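Local coordinates for G-protein alpha subunit Galpha7 (Naegleria fowleri, PDB 6NE6) that probably binds and hydrolyses GTP as the alpha subunit of a heterotrimeric G protein, switching between signalling states, at residues F170-F175 and T319-L323; D299-V303 and R314-I318; I61-K65 and A80-E84; P70-N76 and E108-A114. All blocks are in the same frame, centred on the assembly; numbering follows the deposited sequence.

Contact 1 of 4, residues F170-F175 and T319-L323; sequences FKNLPF and TSDIL
The hairpin turn F170-F175 faces helix segment 319-323, with strand 173-175 and the helix axis 11.4 Å apart at closest approach and their directions 118° apart; a type I' beta turn from F170 to L173 reverses the chain. F170 has its CG anti to the backbone N (chi1 176°), and its ring reaches across to the helix. T319 covers one face: its CB makes a CH-pi contact 4.1 Å from the F170 ring centroid, and its OG1 lies over the ring centre. CG of K171 lies over the opposite face toward the rim. At the edge, in the ring plane, OG of S320 is 3.3 Å from F170 CZ. Both hydroxyls have their stronger partners within the helix, T319 OG1 at L315 O and S320 OG at E316 O. L323 wedges its forked end into the turn: CD1 meets F170 and K171 CB, and CD2 lies 3.6 Å from both L173 CD1 and F175 CZ. K171 runs extended past the F170 ring, its NZ making a weak 3.4 Å bond to S320 OG, and one water links the same two atoms. Apolar packing thus joins the hairpin of strands 163-170 and 173-180 to the C-terminal helix, with the lysine adding a weak, water-assisted polar fringe.

Contact 2 of 4, residues D299-V303 and R314-I318; sequences DVFFV and RLEQI
R314 and V303 meet where the end of the last strand turns toward the helix, and the arginine can be followed outward atom by atom. Its CB lies beside the valine, and CG packs 3.9 Å from V303 CG2. A bend at chi2 (-76°) then turns the chain toward the F302 carbonyl, so that R314 CD comes 3.2 Å from F302 O, with F301 CD1 a more distant neighbour. NE gives its hydrogen to that carbonyl, R314 NE to F302 O being 2.9 Å. The oxygen lies in the guanidinium plane, and the donor stands almost in line with the C=O bond, but the N-H...O angle is only 132°, so the hydrogen bond is bent at the hydrogen. Farther out, NH1 bonds to Q317 one helical turn on, the acceptor OE1 being tilted out of the guanidinium plane. The tip is therefore held from two sides, by the strand and by its own helix.

Strand 297-302 is the outermost strand at this side of the Ras-like nucleotide-binding domain, and helix 308-326 follows it in the chain and packs back against it, nearly antiparallel at 170° with axes 10.0 Å apart. Across this interface the F301 ring is the main apolar group. I318 lays CG1 over one face in a CH-pi contact, 4.0 Å from the F301 ring centroid. Q317 comes to the edge, its NE2 in the ring plane 3.7 Å from F301 CE1, with amide and ring planes nearly perpendicular. Y244 of the adjacent strand 242-248 also touches F301, and I318 continues inward to L246 of that strand and L201 of strand 199-205.

Contact 3 of 4, residues I61-K65 and A80-E84; sequences IQATK and AEKIE. With EDO (1,2-ethanediol), chain J.
NZ of K65 is gripped by three acceptors: OE2 of E84, O1 of a bound 1,2-ethanediol and, weakly, OE1 of E84. The stronger half of the salt bridge runs from K65 NZ to E84 OE2 at 2.9 Å, met on the syn side and 19° out of the carboxylate plane. K65 reaches it with an extended chain, coming from the opposite direction to the glutamate, and its NZ donates to O1 of the diol, also at 2.9 Å. That O1 in turn gives its hydrogen to E84 OE1 across 2.5 Å. Lysine, carboxylate and diol thus close a small ring of polar contacts, in which the diol, probably picked up from the crystallisation liquor, bridges the two charges.

Helices 39-66 and 74-89, whose segments cross at -121° with axes 11.3 Å apart, belong to the all-helical domain inserted in the Ras-like domain of G alpha subunits. Next to the salt bridge the packing becomes apolar. I61 sends CD1 between A80 and I83, 3.9 Å from A80 CB and 3.7 Å from I83 CG2, while its other branch, CG2, lies against the CG of E84. L109 of helix 100-109 touches I61, A80 and I83 alike, and I115 of helix 113-120 also packs on I61.

Contact 4 of 4, residues P70-N76 and E108-A114; sequences PISTEEN and ELWKEPA. With EDO (1,2-ethanediol), chain E.
The carboxylate of E112 meets the amide of N76 nearly at right angles, their planes 87° apart. CG2 of I71, in the conformer described, lies over one carboxylate face, 3.7 Å from E112 CD. S72 N and A114 N reach OE2 from opposite sides of the plane: S72 N, at 2.8 Å from E112 OE2, comes from the same side as I71, and A114 N, at 3.2 Å from that oxygen, approaches on the anti side. At the rim OE1 spends both lone pairs. The syn one takes the hydroxyl of S72, with S72 OG 2.7 Å from E112 OE1, and the anti one takes N76 ND2, whose bond to E112 OE1 is 3.0 Å and almost straight at 175°, in the amide plane. Because CG is anti to the backbone N and the chain bends at chi2 (64°), the carboxylate curls back over the start of its own helix.

Four donors, with a water that also links OE2 to P70 O, fix its rotation and would be expected to favour the charged form. The other end of the N76 amide, OD1, accepts from R79, and a second water ties ND2 to E108. Alongside, L109 CD2 packs 3.9 Å from N76 CB. E112 is the N-cap of helix 113-120, as T73, whose OG1 accepts from N76 N, is of helix 74-89; two capped helix starts thus meet in the inserted helical domain.

Contacts 3 and 4 come first along the chain and lie together in the helical domain, their centres 10 Å apart; they share helix 74-89 and their segments alternate in sequence, so the two interlock, touching for example through I83 and L109. Contacts 1 and 2 belong to the Ras-like domain, about 13 Å apart between centres, and both place the C-terminal helix 308-326 against the mixed sheet, contact 2 nested within the loop closed by contact 1. The two pairs lie on opposite sides of the chain's centre, 41 to 53 Å apart between centres. In G alpha subunits generally, the nucleotide is held between two such domains.

Contact 1 of 4, residues F170-F175 and T319-L323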
loop_
_atom_site.group_PDB
_atom_site.type_symbol
_atom_site.label_atom_id
_atom_site.label_comp_id
_atom_site.label_asym_id
_atom_site.label_seq_id
_atom_site.Cartn_x
_atom_site.Cartn_y
_atom_site.Cartn_z
ATOM N N PHE A 170 -24.471 -2.413 6.374
ATOM C CA PHE A 170 -24.221 -1.354 7.343
ATOM C C PHE A 170 -25.515 -0.599 7.565
ATOM O O PHE A 170 -26.157 -0.179 6.597
ATOM C CB PHE A 170 -23.126 -0.417 6.841
ATOM C CG PHE A 170 -22.882 0.752 7.729
ATOM C CD1 PHE A 170 -22.195 0.599 8.922
ATOM C CD2 PHE A 170 -23.325 2.006 7.369
ATOM C CE1 PHE A 170 -21.963 1.687 9.742
ATOM C CE2 PHE A 170 -23.096 3.093 8.187
ATOM C CZ PHE A 170 -22.415 2.928 9.371
ATOM N N LYS A 171 -25.889 -0.430 8.832
ATOM C CA LYS A 171 -27.181 0.137 9.208
ATOM C C LYS A 171 -28.313 -0.465 8.375
ATOM O O LYS A 171 -29.160 0.237 7.823
ATOM C CB LYS A 171 -27.157 1.662 9.102
ATOM C CG LYS A 171 -26.169 2.304 10.066
ATOM C CD LYS A 171 -26.280 3.819 10.059
ATOM C CE LYS A 171 -25.261 4.451 11.005
ATOM N NZ LYS A 171 -25.289 5.942 10.945
ATOM N N ASN A 172 -28.301 -1.795 8.278
ATOM C CA ASN A 172 -29.329 -2.581 7.593
ATOM C C ASN A 172 -29.439 -2.264 6.102
ATOM O O ASN A 172 -30.499 -2.482 5.502
ATOM C CB ASN A 172 -30.695 -2.421 8.273
ATOM C CG ASN A 172 -30.651 -2.782 9.742
ATOM O OD1 ASN A 172 -30.967 -1.964 10.605
ATOM N ND2 ASN A 172 -30.238 -4.009 10.038
ATOM N N LEU A 173 -28.369 -1.762 5.482
ATOM C CA LEU A 173 -28.372 -1.510 4.046
ATOM C C LEU A 173 -27.157 -2.152 3.391
ATOM O O LEU A 173 -26.071 -2.207 3.993
ATOM C CB LEU A 173 -28.394 -0.007 3.739
ATOM C CG LEU A 173 -29.702 0.643 4.195
ATOM C CD1 LEU A 173 -29.571 2.150 4.242
ATOM C CD2 LEU A 173 -30.817 0.207 3.263
ATOM N N PRO A 174 -27.313 -2.652 2.163
ATOM C CA PRO A 174 -26.214 -3.373 1.516
ATOM C C PRO A 174 -25.224 -2.455 0.827
ATOM O O PRO A 174 -25.596 -1.498 0.136
ATOM C CB PRO A 174 -26.932 -4.261 0.494
ATOM C CG PRO A 174 -28.177 -3.494 0.146
ATOM C CD PRO A 174 -28.587 -2.804 1.435
ATOM N N PHE A 175 -23.954 -2.798 1.005
ATOM C CA PHE A 175 -22.811 -2.104 0.434
ATOM C C PHE A 175 -21.853 -3.121 -0.158
ATOM O O PHE A 175 -21.919 -4.317 0.123
ATOM C CB PHE A 175 -22.031 -1.313 1.493
ATOM C CG PHE A 175 -22.718 -0.097 2.010
ATOM C CD1 PHE A 175 -22.328 1.160 1.565
ATOM C CD2 PHE A 175 -23.698 -0.194 2.992
ATOM C CE1 PHE A 175 -22.932 2.313 2.068
ATOM C CE2 PHE A 175 -24.306 0.949 3.492
ATOM C CZ PHE A 175 -23.923 2.196 3.029
ATOM N N THR A 319 -19.153 5.431 5.497
ATOM C CA THR A 319 -20.428 4.833 5.106
ATOM C C THR A 319 -21.602 5.571 5.738
ATOM O O THR A 319 -22.653 5.715 5.103
ATOM C CB THR A 319 -20.476 3.339 5.441
ATOM O OG1 THR A 319 -20.242 3.144 6.836
ATOM C CG2 THR A 319 -19.402 2.589 4.644
ATOM N N SER A 320 -21.432 6.085 6.956
ATOM C CA SER A 320 -22.488 6.898 7.542
ATOM C C SER A 320 -22.727 8.145 6.713
ATOM O O SER A 320 -23.877 8.536 6.479
ATOM C CB SER A 320 -22.135 7.286 8.979
ATOM O OG SER A 320 -22.113 6.147 9.813
ATOM N N ASP A 321 -21.654 8.771 6.238
ATOM C CA ASP A 321 -21.833 9.974 5.440
ATOM C C ASP A 321 -22.469 9.658 4.095
ATOM O O ASP A 321 -23.298 10.434 3.601
ATOM C CB ASP A 321 -20.500 10.682 5.243
ATOM C CG ASP A 321 -20.673 12.006 4.552
ATOM O OD1 ASP A 321 -21.329 12.892 5.136
ATOM O OD2 ASP A 321 -20.193 12.149 3.417
ATOM N N ILE A 322 -22.094 8.530 3.483
ATOM C CA ILE A 322 -22.740 8.118 2.239
ATOM C C ILE A 322 -24.242 7.994 2.450
ATOM O O ILE A 322 -25.047 8.477 1.643
ATOM C CB ILE A 322 -22.147 6.799 1.724
ATOM C CG1 ILE A 322 -20.750 7.024 1.171
ATOM C CG2 ILE A 322 -23.043 6.215 0.643
ATOM C CD1 ILE A 322 -19.998 5.720 0.905
ATOM N N LEU A 323 -24.637 7.348 3.542
ATOM C CA LEU A 323 -26.060 7.179 3.820
ATOM C C LEU A 323 -26.735 8.522 4.048
ATOM O O LEU A 323 -27.883 8.725 3.632
ATOM C CB LEU A 323 -26.265 6.267 5.027
ATOM C CG LEU A 323 -25.996 4.775 4.800
ATOM C CD1 LEU A 323 -26.365 3.978 6.028
ATOM C CD2 LEU A 323 -26.781 4.293 3.579
HETATM O O HOH W 1 -25.883 7.887 8.296
HETATM O O HOH W 2 -23.310 6.642 12.577
#

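Contact 2 of 4, residues D299-V303 and R314-I318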
loop_
_atom_site.group_PDB
_atom_site.type_symbol
_atom_site.label_atom_id
_atom_site.label_comp_id
_atom_site.label_asym_id
_atom_site.label_seq_id
_atom_site.Cartn_x
_atom_site.Cartn_y
_atom_site.Cartn_z
ATOM N N ASP A 299 -15.384 14.645 1.358
ATOM C CA ASP A 299 -14.634 14.839 2.596
ATOM C C ASP A 299 -13.218 14.297 2.402
ATOM O O ASP A 299 -12.911 13.647 1.400
ATOM C CB ASP A 299 -15.359 14.160 3.766
ATOM C CG ASP A 299 -15.192 14.904 5.081
ATOM O OD1 ASP A 299 -14.258 15.729 5.210
ATOM O OD2 ASP A 299 -16.003 14.648 5.988
ATOM N N VAL A 300 -12.356 14.563 3.386
ATOM C CA VAL A 300 -10.977 14.079 3.399
ATOM C C VAL A 300 -10.730 13.416 4.747
ATOM O O VAL A 300 -11.085 13.981 5.785
ATOM C CB VAL A 300 -9.955 15.213 3.170
ATOM C CG1 VAL A 300 -8.542 14.678 3.294
ATOM C CG2 VAL A 300 -10.154 15.875 1.805
ATOM N N PHE A 301 -10.147 12.212 4.733
ATOM C CA PHE A 301 -9.901 11.451 5.954
ATOM C C PHE A 301 -8.450 10.999 5.997
ATOM O O PHE A 301 -7.894 10.573 4.978
ATOM C CB PHE A 301 -10.799 10.192 6.068
ATOM C CG PHE A 301 -12.266 10.484 6.219
ATOM C CD1 PHE A 301 -12.839 10.606 7.478
ATOM C CD2 PHE A 301 -13.082 10.604 5.106
ATOM C CE1 PHE A 301 -14.203 10.867 7.620
ATOM C CE2 PHE A 301 -14.447 10.856 5.248
ATOM C CZ PHE A 301 -14.999 10.994 6.493
ATOM N N PHE A 302 -7.842 11.075 7.181
ATOM C CA PHE A 302 -6.562 10.427 7.414
ATOM C C PHE A 302 -6.831 9.012 7.889
ATOM O O PHE A 302 -7.765 8.783 8.662
ATOM C CB PHE A 302 -5.746 11.173 8.475
ATOM C CG PHE A 302 -5.392 12.581 8.091
ATOM C CD1 PHE A 302 -4.376 12.824 7.176
ATOM C CD2 PHE A 302 -6.069 13.653 8.640
ATOM C CE1 PHE A 302 -4.031 14.110 6.831
ATOM C CE2 PHE A 302 -5.735 14.952 8.288
ATOM C CZ PHE A 302 -4.714 15.174 7.378
ATOM N N VAL A 303 -5.998 8.060 7.465
ATOM C CA VAL A 303 -6.207 6.674 7.874
ATOM C C VAL A 303 -4.878 5.929 7.897
ATOM O O VAL A 303 -3.912 6.306 7.233
ATOM C CB VAL A 303 -7.231 5.969 6.948
ATOM C CG1 VAL A 303 -6.659 5.757 5.572
ATOM C CG2 VAL A 303 -7.696 4.647 7.561
ATOM N N ARG A 314 -12.768 4.808 10.470
ATOM C CA ARG A 314 -12.857 5.735 9.349
ATOM C C ARG A 314 -13.865 5.255 8.315
ATOM O O ARG A 314 -14.600 6.064 7.734
ATOM C CB ARG A 314 -11.481 5.919 8.706
ATOM C CG ARG A 314 -10.430 6.516 9.633
ATOM C CD ARG A 314 -10.610 8.025 9.852
ATOM N NE ARG A 314 -9.680 8.481 10.885
ATOM C CZ ARG A 314 -9.964 8.480 12.184
ATOM N NH1 ARG A 314 -11.158 8.083 12.592
ATOM N NH2 ARG A 314 -9.066 8.883 13.071
ATOM N N LEU A 315 -13.932 3.941 8.078
ATOM C CA LEU A 315 -14.871 3.449 7.074
ATOM C C LEU A 315 -16.309 3.600 7.550
ATOM O O LEU A 315 -17.204 3.861 6.737
ATOM C CB LEU A 315 -14.564 1.994 6.722
ATOM C CG LEU A 315 -13.242 1.846 5.954
ATOM C CD1 LEU A 315 -12.895 0.381 5.730
ATOM C CD2 LEU A 315 -13.266 2.600 4.632
ATOM N N GLU A 316 -16.540 3.464 8.860
ATOM C CA GLU A 316 -17.864 3.716 9.416
ATOM C C GLU A 316 -18.255 5.180 9.259
ATOM O O GLU A 316 -19.423 5.492 8.999
ATOM C CB GLU A 316 -17.903 3.302 10.889
ATOM N N GLN A 317 -17.299 6.098 9.430
ATOM C CA GLN A 317 -17.592 7.505 9.183
ATOM C C GLN A 317 -17.974 7.726 7.725
ATOM O O GLN A 317 -18.933 8.453 7.419
ATOM C CB GLN A 317 -16.390 8.375 9.531
ATOM C CG GLN A 317 -16.028 8.473 10.991
ATOM C CD GLN A 317 -14.779 9.314 11.161
ATOM O OE1 GLN A 317 -13.670 8.793 11.159
ATOM N NE2 GLN A 317 -14.955 10.626 11.252
ATOM N N ILE A 318 -17.233 7.097 6.816
ATOM C CA ILE A 318 -17.505 7.244 5.391
ATOM C C ILE A 318 -18.868 6.659 5.042
ATOM O O ILE A 318 -19.678 7.307 4.375
ATOM C CB ILE A 318 -16.379 6.598 4.566
ATOM C CG1 ILE A 318 -15.064 7.356 4.797
ATOM C CG2 ILE A 318 -16.769 6.559 3.100
ATOM C CD1 ILE A 318 -13.852 6.681 4.173
#

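Contact 3 of 4, residues I61-K65 and A80-E84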
loop_
_atom_site.group_PDB
_atom_site.type_symbol
_atom_site.label_atom_id
_atom_site.label_comp_id
_atom_site.label_asym_id
_atom_site.label_seq_id
_atom_site.Cartn_x
_atom_site.Cartn_y
_atom_site.Cartn_z
ATOM N N ILE A 61 21.187 -4.408 -1.072
ATOM C CA ILE A 61 22.550 -4.676 -1.525
ATOM C C ILE A 61 22.967 -3.645 -2.562
ATOM O O ILE A 61 24.059 -3.068 -2.485
ATOM C CB ILE A 61 22.667 -6.105 -2.080
ATOM C CG1 ILE A 61 22.500 -7.126 -0.964
ATOM C CG2 ILE A 61 24.037 -6.304 -2.782
ATOM C CD1 ILE A 61 22.183 -8.548 -1.474
ATOM N N GLN A 62 22.112 -3.395 -3.553
ATOM C CA GLN A 62 22.431 -2.387 -4.565
ATOM C C GLN A 62 22.624 -1.018 -3.925
ATOM O O GLN A 62 23.492 -0.240 -4.344
ATOM C CB GLN A 62 21.329 -2.316 -5.626
ATOM C CG GLN A 62 21.076 -3.613 -6.364
ATOM C CD GLN A 62 22.354 -4.321 -6.730
ATOM O OE1 GLN A 62 23.235 -3.759 -7.385
ATOM N NE2 GLN A 62 22.471 -5.566 -6.297
ATOM N N ALA A 63 21.820 -0.717 -2.905
ATOM C CA ALA A 63 21.921 0.567 -2.217
ATOM C C ALA A 63 23.283 0.734 -1.549
ATOM O O ALA A 63 23.840 1.838 -1.543
ATOM C CB ALA A 63 20.797 0.693 -1.188
ATOM N N THR A 64 23.836 -0.339 -0.962
ATOM C CA THR A 64 25.161 -0.202 -0.351
ATOM C C THR A 64 26.203 0.130 -1.407
ATOM O O THR A 64 27.172 0.850 -1.131
ATOM C CB THR A 64 25.607 -1.471 0.398
ATOM O OG1 THR A 64 25.905 -2.529 -0.537
ATOM C CG2 THR A 64 24.590 -1.926 1.439
ATOM N N LYS A 65 26.013 -0.378 -2.622
ATOM C CA LYS A 65 26.929 -0.047 -3.706
ATOM C C LYS A 65 26.777 1.410 -4.129
ATOM O O LYS A 65 27.778 2.109 -4.326
ATOM C CB LYS A 65 26.697 -0.998 -4.877
ATOM C CG LYS A 65 27.107 -2.420 -4.549
ATOM C CD LYS A 65 26.761 -3.366 -5.680
ATOM C CE LYS A 65 27.364 -4.734 -5.439
ATOM N NZ LYS A 65 27.094 -5.673 -6.568
ATOM N N ALA A 80 26.031 -11.611 -0.223
ATOM C CA ALA A 80 25.316 -10.601 -0.990
ATOM C C ALA A 80 25.363 -10.909 -2.481
ATOM O O ALA A 80 24.357 -10.743 -3.185
ATOM C CB ALA A 80 25.901 -9.218 -0.700
ATOM N N GLU A 81 26.523 -11.350 -2.983
ATOM C CA GLU A 81 26.620 -11.728 -4.392
ATOM C C GLU A 81 25.691 -12.893 -4.717
ATOM O O GLU A 81 25.059 -12.915 -5.779
ATOM C CB GLU A 81 28.066 -12.076 -4.751
ATOM C CG GLU A 81 29.001 -10.889 -4.778
ATOM C CD GLU A 81 30.241 -11.152 -5.614
ATOM O OE1 GLU A 81 30.233 -10.810 -6.816
ATOM O OE2 GLU A 81 31.215 -11.715 -5.071
ATOM N N LYS A 82 25.591 -13.872 -3.815
ATOM C CA LYS A 82 24.669 -14.987 -4.033
ATOM C C LYS A 82 23.230 -14.493 -4.150
ATOM O O LYS A 82 22.493 -14.902 -5.056
ATOM C CB LYS A 82 24.792 -16.012 -2.900
ATOM C CG LYS A 82 23.611 -16.987 -2.838
ATOM C CD LYS A 82 23.603 -17.839 -1.566
ATOM C CE LYS A 82 22.348 -18.721 -1.506
ATOM N NZ LYS A 82 22.331 -19.679 -0.361
ATOM N N ILE A 83 22.821 -13.599 -3.241
ATOM C CA ILE A 83 21.447 -13.115 -3.261
ATOM C C ILE A 83 21.181 -12.307 -4.525
ATOM O O ILE A 83 20.117 -12.447 -5.146
ATOM C CB ILE A 83 21.150 -12.317 -1.976
ATOM C CG1 ILE A 83 20.941 -13.298 -0.809
ATOM C CG2 ILE A 83 19.954 -11.396 -2.182
ATOM C CD1 ILE A 83 21.326 -12.770 0.577
ATOM N N GLU A 84 22.134 -11.461 -4.931
ATOM C CA GLU A 84 22.017 -10.727 -6.189
ATOM C C GLU A 84 21.746 -11.664 -7.356
ATOM O O GLU A 84 20.859 -11.410 -8.183
ATOM C CB GLU A 84 23.297 -9.943 -6.465
ATOM C CG GLU A 84 23.498 -8.706 -5.635
ATOM C CD GLU A 84 24.623 -7.857 -6.187
ATOM O OE1 GLU A 84 25.743 -8.386 -6.336
ATOM O OE2 GLU A 84 24.381 -6.678 -6.506
HETATM C C1 EDO J . 27.449 -7.743 -3.696
HETATM O O1 EDO J . 27.868 -7.960 -5.050
HETATM C C2 EDO J . 28.666 -7.442 -2.832
HETATM O O2 EDO J . 29.569 -6.590 -3.545
#

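Contact 4 of 4, residues P70-N76 and E108-A114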
loop_
_atom_site.group_PDB
_atom_site.type_symbol
_atom_site.label_atom_id
_atom_site.label_comp_id
_atom_site.label_asym_id
_atom_site.label_seq_id
_atom_site.Cartn_x
_atom_site.Cartn_y
_atom_site.Cartn_z
ATOM N N PRO A 70 31.198 -0.302 1.904
ATOM C CA PRO A 70 31.697 -1.673 1.773
ATOM C C PRO A 70 31.081 -2.595 2.814
ATOM O O PRO A 70 30.830 -2.210 3.959
ATOM C CB PRO A 70 33.210 -1.526 1.981
ATOM C CG PRO A 70 33.501 -0.092 1.720
ATOM C CD PRO A 70 32.283 0.660 2.153
ATOM N N ILE A 71 30.825 -3.829 2.388
ATOM C CA ILE A 71 30.302 -4.818 3.313
ATOM C C ILE A 71 31.423 -5.272 4.247
ATOM O O ILE A 71 32.603 -5.337 3.867
ATOM C CB ILE A 71 29.667 -5.967 2.509
ATOM C CG1 ILE A 71 28.304 -5.496 1.983
ATOM C CG2 ILE A 71 29.562 -7.236 3.323
ATOM C CD1 ILE A 71 27.685 -6.397 0.921
ATOM N N SER A 72 31.054 -5.549 5.501
ATOM C CA SER A 72 32.055 -5.676 6.566
ATOM C C SER A 72 33.004 -6.859 6.379
ATOM O O SER A 72 34.166 -6.775 6.788
ATOM C CB SER A 72 31.361 -5.792 7.922
ATOM O OG SER A 72 30.687 -7.029 8.046
ATOM N N THR A 73 32.535 -7.970 5.812
ATOM C CA THR A 73 33.324 -9.196 5.750
ATOM C C THR A 73 33.208 -9.810 4.366
ATOM O O THR A 73 32.231 -9.589 3.645
ATOM C CB THR A 73 32.876 -10.248 6.782
ATOM O OG1 THR A 73 31.529 -10.629 6.507
ATOM C CG2 THR A 73 32.958 -9.705 8.204
ATOM N N GLU A 74 34.226 -10.598 4.005
ATOM C CA GLU A 74 34.170 -11.327 2.743
ATOM C C GLU A 74 33.019 -12.321 2.744
ATOM O O GLU A 74 32.377 -12.540 1.713
ATOM C CB GLU A 74 35.492 -12.050 2.477
ATOM C CG GLU A 74 35.488 -12.837 1.171
ATOM C CD GLU A 74 35.425 -11.946 -0.071
ATOM O OE1 GLU A 74 35.634 -10.717 0.048
ATOM O OE2 GLU A 74 35.170 -12.481 -1.173
ATOM N N GLU A 75 32.740 -12.933 3.898
ATOM C CA GLU A 75 31.611 -13.854 3.985
ATOM C C GLU A 75 30.295 -13.168 3.620
ATOM O O GLU A 75 29.503 -13.703 2.835
ATOM C CB GLU A 75 31.538 -14.454 5.388
ATOM C CG GLU A 75 30.359 -15.366 5.588
ATOM C CD GLU A 75 30.169 -15.769 7.045
ATOM O OE1 GLU A 75 31.176 -15.937 7.766
ATOM O OE2 GLU A 75 29.002 -15.910 7.469
ATOM N N ASN A 76 30.028 -11.987 4.192
ATOM C CA ASN A 76 28.789 -11.287 3.847
ATOM C C ASN A 76 28.823 -10.720 2.431
ATOM O O ASN A 76 27.767 -10.575 1.797
ATOM C CB ASN A 76 28.503 -10.171 4.856
ATOM C CG ASN A 76 27.795 -10.677 6.084
ATOM O OD1 ASN A 76 27.480 -11.863 6.183
ATOM N ND2 ASN A 76 27.550 -9.787 7.037
ATOM N N GLU A 108 21.155 -13.367 7.967
ATOM C CA GLU A 108 22.501 -12.942 8.326
ATOM C C GLU A 108 22.827 -11.589 7.697
ATOM O O GLU A 108 23.398 -10.709 8.359
ATOM C CB GLU A 108 23.513 -14.022 7.924
ATOM C CG GLU A 108 24.893 -13.865 8.529
ATOM C CD GLU A 108 24.920 -13.940 10.059
ATOM O OE1 GLU A 108 24.149 -14.726 10.675
ATOM O OE2 GLU A 108 25.722 -13.200 10.654
ATOM N N LEU A 109 22.464 -11.390 6.425
ATOM C CA LEU A 109 22.719 -10.094 5.791
ATOM C C LEU A 109 21.916 -8.967 6.429
ATOM O O LEU A 109 22.335 -7.805 6.384
ATOM C CB LEU A 109 22.407 -10.154 4.297
ATOM C CG LEU A 109 23.549 -10.364 3.312
ATOM C CD1 LEU A 109 23.062 -9.994 1.912
ATOM C CD2 LEU A 109 24.786 -9.554 3.676
ATOM N N TRP A 110 20.750 -9.272 6.997
ATOM C CA TRP A 110 19.978 -8.233 7.672
ATOM C C TRP A 110 20.699 -7.680 8.903
ATOM O O TRP A 110 20.304 -6.620 9.407
ATOM C CB TRP A 110 18.605 -8.823 8.013
ATOM C CG TRP A 110 17.575 -7.956 8.707
ATOM C CD1 TRP A 110 16.849 -8.307 9.802
ATOM C CD2 TRP A 110 17.113 -6.644 8.325
ATOM N NE1 TRP A 110 15.981 -7.298 10.147
ATOM C CE2 TRP A 110 16.120 -6.268 9.257
ATOM C CE3 TRP A 110 17.444 -5.753 7.298
ATOM C CZ2 TRP A 110 15.450 -5.037 9.194
ATOM C CZ3 TRP A 110 16.783 -4.522 7.239
ATOM C CH2 TRP A 110 15.797 -4.183 8.186
ATOM N N LYS A 111 21.767 -8.349 9.371
ATOM C CA LYS A 111 22.615 -7.854 10.455
ATOM C C LYS A 111 23.808 -7.036 9.965
ATOM O O LYS A 111 24.508 -6.438 10.794
ATOM C CB LYS A 111 23.145 -9.029 11.294
ATOM C CG LYS A 111 22.070 -9.984 11.803
ATOM C CD LYS A 111 22.731 -11.186 12.485
ATOM C CE LYS A 111 21.832 -12.425 12.463
ATOM N NZ LYS A 111 22.590 -13.669 12.860
ATOM N N GLU A 112 24.050 -6.990 8.655
ATOM C CA GLU A 112 25.255 -6.357 8.119
ATOM C C GLU A 112 25.156 -4.836 8.240
ATOM O O GLU A 112 24.169 -4.245 7.794
ATOM C CB GLU A 112 25.444 -6.787 6.655
ATOM C CG GLU A 112 26.333 -5.896 5.816
ATOM C CD GLU A 112 27.766 -5.881 6.309
ATOM O OE1 GLU A 112 28.248 -6.932 6.783
ATOM O OE2 GLU A 112 28.411 -4.817 6.233
ATOM N N PRO A 113 26.147 -4.175 8.840
ATOM C CA PRO A 113 26.021 -2.721 9.049
ATOM C C PRO A 113 25.817 -1.926 7.769
ATOM O O PRO A 113 25.039 -0.962 7.773
ATOM C CB PRO A 113 27.337 -2.350 9.755
ATOM C CG PRO A 113 28.230 -3.553 9.638
ATOM C CD PRO A 113 27.317 -4.739 9.526
ATOM N N ALA A 114 26.465 -2.305 6.664
ATOM C CA ALA A 114 26.238 -1.577 5.414
ATOM C C ALA A 114 24.782 -1.665 4.983
ATOM O O ALA A 114 24.195 -0.672 4.537
ATOM C CB ALA A 114 27.145 -2.106 4.304
HETATM C C1 EDO E . 34.933 -7.432 1.862
HETATM O O1 EDO E . 35.865 -8.416 1.398
HETATM C C2 EDO E . 35.212 -7.129 3.329
HETATM O O2 EDO E . 36.535 -6.602 3.468
HETATM O O HOH W 3 30.007 -2.518 6.737
HETATM O O HOH W 4 25.877 -10.673 9.410
#